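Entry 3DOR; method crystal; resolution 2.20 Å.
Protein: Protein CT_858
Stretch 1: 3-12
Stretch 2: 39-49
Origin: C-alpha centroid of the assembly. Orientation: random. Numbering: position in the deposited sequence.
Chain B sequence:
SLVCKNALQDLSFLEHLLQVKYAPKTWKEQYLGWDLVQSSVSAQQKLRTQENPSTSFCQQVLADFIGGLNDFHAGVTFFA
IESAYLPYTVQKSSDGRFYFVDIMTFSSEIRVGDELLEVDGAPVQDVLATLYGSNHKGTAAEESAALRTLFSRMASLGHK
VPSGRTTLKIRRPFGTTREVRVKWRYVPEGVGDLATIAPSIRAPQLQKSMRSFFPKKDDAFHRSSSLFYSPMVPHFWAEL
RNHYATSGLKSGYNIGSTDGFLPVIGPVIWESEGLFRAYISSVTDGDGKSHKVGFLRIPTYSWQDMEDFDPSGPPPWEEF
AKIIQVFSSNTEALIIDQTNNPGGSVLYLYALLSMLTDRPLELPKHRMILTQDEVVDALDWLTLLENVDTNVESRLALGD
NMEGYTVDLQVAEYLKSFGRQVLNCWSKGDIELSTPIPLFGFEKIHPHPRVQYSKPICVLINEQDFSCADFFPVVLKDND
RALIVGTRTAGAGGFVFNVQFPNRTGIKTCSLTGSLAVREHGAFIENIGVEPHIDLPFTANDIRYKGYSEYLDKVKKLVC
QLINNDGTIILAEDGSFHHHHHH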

# COMPACT_ATOMS: atom_id res chain seq x y z
N VAL B 3 1.67 17.40 -21.50
CA VAL B 3 1.51 15.95 -21.54
C VAL B 3 2.82 15.26 -21.92
O VAL B 3 3.22 14.28 -21.30
CB VAL B 3 0.40 15.55 -22.53
CG1 VAL B 3 0.31 14.04 -22.65
CG2 VAL B 3 -0.92 16.11 -22.06
N CYS B 4 3.49 15.79 -22.94
CA CYS B 4 4.75 15.21 -23.39
C CYS B 4 5.81 15.27 -22.30
O CYS B 4 6.47 14.26 -22.02
CB CYS B 4 5.26 15.93 -24.64
SG CYS B 4 6.82 15.28 -25.28
N LYS B 5 5.99 16.44 -21.69
CA LYS B 5 6.98 16.59 -20.64
C LYS B 5 6.74 15.62 -19.49
O LYS B 5 7.68 15.02 -18.97
CB LYS B 5 6.98 18.03 -20.11
CG LYS B 5 7.48 19.05 -21.13
CD LYS B 5 7.32 20.49 -20.64
CE LYS B 5 7.82 21.47 -21.70
NZ LYS B 5 7.15 21.26 -23.02
N ASN B 6 5.49 15.47 -19.10
CA ASN B 6 5.15 14.55 -18.02
C ASN B 6 5.41 13.10 -18.43
O ASN B 6 5.89 12.30 -17.63
CB ASN B 6 3.68 14.74 -17.61
CG ASN B 6 3.50 15.85 -16.59
OD1 ASN B 6 3.89 15.71 -15.43
ND2 ASN B 6 2.92 16.96 -17.02
N ALA B 7 5.09 12.78 -19.67
CA ALA B 7 5.30 11.44 -20.19
C ALA B 7 6.78 11.11 -20.16
O ALA B 7 7.18 10.02 -19.75
CB ALA B 7 4.76 11.33 -21.61
N LEU B 8 7.60 12.06 -20.59
CA LEU B 8 9.05 11.87 -20.60
C LEU B 8 9.55 11.71 -19.17
O LEU B 8 10.42 10.89 -18.89
CB LEU B 8 9.74 13.06 -21.26
CG LEU B 8 9.71 13.14 -22.79
CD1 LEU B 8 10.06 14.57 -23.24
CD2 LEU B 8 10.70 12.14 -23.38
N GLN B 9 9.00 12.52 -18.27
CA GLN B 9 9.40 12.48 -16.87
C GLN B 9 9.09 11.11 -16.27
O GLN B 9 9.96 10.47 -15.67
CB GLN B 9 8.64 13.55 -16.07
CG GLN B 9 9.50 14.34 -15.11
CD GLN B 9 10.31 13.46 -14.18
OE1 GLN B 9 9.76 12.68 -13.41
NE2 GLN B 9 11.64 13.59 -14.25
N ASP B 10 7.86 10.65 -16.44
CA ASP B 10 7.47 9.37 -15.89
C ASP B 10 8.21 8.21 -16.56
O ASP B 10 8.51 7.20 -15.91
CB ASP B 10 5.95 9.21 -15.98
CG ASP B 10 5.21 10.25 -15.14
OD1 ASP B 10 5.66 10.50 -14.00
OD2 ASP B 10 4.20 10.80 -15.61
N LEU B 11 8.51 8.35 -17.85
CA LEU B 11 9.24 7.32 -18.57
C LEU B 11 10.60 7.21 -17.91
O LEU B 11 11.09 6.12 -17.60
CB LEU B 11 9.43 7.71 -20.04
CG LEU B 11 9.71 6.63 -21.09
CD1 LEU B 11 10.23 7.30 -22.35
CD2 LEU B 11 10.71 5.62 -20.60
N SER B 12 11.23 8.37 -17.67
CA SER B 12 12.55 8.38 -17.05
C SER B 12 12.50 7.73 -15.68
O SER B 12 13.46 7.10 -15.26
CB SER B 12 13.07 9.82 -16.93
OG SER B 12 12.39 10.53 -15.91
N SER B 39 15.89 1.01 -25.64
CA SER B 39 14.43 0.92 -25.65
C SER B 39 13.87 2.23 -25.13
O SER B 39 12.83 2.71 -25.59
CB SER B 39 13.95 -0.22 -24.73
OG SER B 39 14.51 -1.47 -25.11
N SER B 40 14.55 2.81 -24.14
CA SER B 40 14.11 4.07 -23.57
C SER B 40 14.22 5.18 -24.62
O SER B 40 13.27 5.92 -24.86
CB SER B 40 14.96 4.42 -22.35
OG SER B 40 14.47 5.59 -21.72
N VAL B 41 15.40 5.29 -25.23
CA VAL B 41 15.62 6.30 -26.25
C VAL B 41 14.57 6.19 -27.34
O VAL B 41 14.09 7.20 -27.85
CB VAL B 41 17.03 6.15 -26.88
CG1 VAL B 41 17.10 6.90 -28.20
CG2 VAL B 41 18.07 6.69 -25.92
N SER B 42 14.20 4.96 -27.69
CA SER B 42 13.20 4.74 -28.72
C SER B 42 11.84 5.26 -28.26
O SER B 42 11.12 5.91 -29.03
CB SER B 42 13.10 3.25 -29.05
OG SER B 42 12.01 3.01 -29.93
N ALA B 43 11.48 4.97 -27.02
CA ALA B 43 10.20 5.43 -26.48
C ALA B 43 10.17 6.95 -26.45
O ALA B 43 9.17 7.55 -26.84
CB ALA B 43 9.99 4.87 -25.07
N GLN B 44 11.26 7.55 -25.98
CA GLN B 44 11.36 9.01 -25.90
C GLN B 44 11.09 9.64 -27.25
O GLN B 44 10.31 10.59 -27.37
CB GLN B 44 12.75 9.42 -25.42
CG GLN B 44 13.09 8.95 -24.02
CD GLN B 44 14.49 9.34 -23.61
OE1 GLN B 44 14.89 10.50 -23.72
NE2 GLN B 44 15.25 8.37 -23.12
N GLN B 45 11.74 9.10 -28.28
CA GLN B 45 11.56 9.63 -29.62
C GLN B 45 10.11 9.55 -30.07
O GLN B 45 9.61 10.47 -30.70
CB GLN B 45 12.46 8.90 -30.60
CG GLN B 45 13.82 9.54 -30.71
CD GLN B 45 13.71 11.03 -31.02
OE1 GLN B 45 13.10 11.42 -32.02
NE2 GLN B 45 14.30 11.86 -30.17
N LYS B 46 9.44 8.45 -29.75
CA LYS B 46 8.05 8.32 -30.14
C LYS B 46 7.23 9.43 -29.49
O LYS B 46 6.31 9.97 -30.09
CB LYS B 46 7.50 6.95 -29.74
CG LYS B 46 8.14 5.80 -30.52
CD LYS B 46 7.40 4.47 -30.35
CE LYS B 46 7.59 3.88 -28.96
NZ LYS B 46 6.92 2.55 -28.85
N LEU B 47 7.59 9.78 -28.26
CA LEU B 47 6.88 10.83 -27.53
C LEU B 47 7.26 12.22 -28.05
O LEU B 47 6.40 13.10 -28.19
CB LEU B 47 7.19 10.74 -26.03
CG LEU B 47 6.67 9.54 -25.25
CD1 LEU B 47 7.34 9.50 -23.89
CD2 LEU B 47 5.16 9.61 -25.11
N ARG B 48 8.54 12.42 -28.33
CA ARG B 48 9.02 13.71 -28.81
C ARG B 48 8.62 14.05 -30.24
O ARG B 48 8.36 15.21 -30.56
CB ARG B 48 10.55 13.78 -28.69
CG ARG B 48 11.06 13.83 -27.27
CD ARG B 48 12.50 14.30 -27.25
NE ARG B 48 12.76 15.17 -26.11
CZ ARG B 48 13.31 14.77 -24.97
NH1 ARG B 48 13.67 13.50 -24.81
NH2 ARG B 48 13.50 15.63 -23.98
N THR B 49 8.56 13.04 -31.10
CA THR B 49 8.20 13.26 -32.49
C THR B 49 6.70 13.40 -32.73
O THR B 49 6.24 13.48 -33.87
CB THR B 49 8.77 12.12 -33.37
OG1 THR B 49 10.19 12.03 -33.15
CG2 THR B 49 8.53 12.41 -34.85

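Two helices of one chain lie side by side and run in opposite directions, their axes 172° apart in direction and 10.0 Å apart at closest approach. The pairing is almost exactly antiparallel, so the same faces stay in register over about two turns: the CA atoms of Cys-4 and Leu-47 are 6.4 Å apart, those of Leu-8 and Gln-44 6.5 Å, and those of Leu-11 and Ser-40 7.7 Å. Steps of four and three on one helix meet steps of three and four on the other, the spacing that lets a helix present one stripe to its neighbor.

The clearest shape match is Leu-11. Its CA-to-CB bond points toward the second helix, and its side chain enters a hollow formed by Ser-40, Ala-43, Gln-44 and Leu-47, a classic knob in a hole. Ala-43 makes a low floor: its CB comes 3.7 Å from Leu-11 CD1, a full van der Waals contact with a methyl group that takes up little room. Gln-44 contributes the aliphatic part of its chain, with CG 3.7 Å from Leu-11 CD1, while Leu-47 CD1 closes in at 3.9 Å from the same methyl. The other methyl reaches the wall at Ser-40, where Leu-11 CD2 lies 3.9 Å from OG. That polar wall costs little, because Ser-40 OG accepts a hydrogen bond from Gln-44 NE2 (3.2 Å) along its own helix and is also bonded elsewhere in the structure.

Leu-47 is the answering bump from the second helix. It points toward the first and is the residue most covered by its partner in this contact. Its CD1 meets Ala-7 CB at 3.9 Å, Leu-11 CD1 at the distance already given, and Leu-8 CD2 at 4.3 Å. Here too an alanine stands where a leucine arrives, so each helix offers a small residue to a large one: Ala-7 to Leu-47, Ala-43 to Leu-11.

Toward the flank, Leu-8 leaves its backbone sideways, but its end bends nearer the second helix. Leu-8 CD2 packs 4.0 Å from Gln-44 CB and covers one face of the Arg-48 guanidinium, 3.6 Å from NH1. A methyl can rest on that flat face without competing for the polar edge, so the long arginine lays a flat polar group over the leucine at the margin of the apolar seam. At the end of the contact, Cys-4 SG sits 3.7 Å from Leu-47 O, beside the close backbone pairing of those two residues.

No hydrogen bond crosses between the stretches; backbone bonds run within each helix, as in Leu-11 N to Ala-7 O (2.9 Å) and Leu-47 N to Ala-43 O (3.1 Å). What joins them is therefore complementary shape, over a modest 385 Å² of buried surface summed over both sides. Lys-5, Val-41, Ser-42 and Gln-45 point away and take no part. The rule to read here is economical: leucines supply the bumps, alanines leave the space, Gln-44 contributes its carbon and Arg-48 the face of its guanidinium.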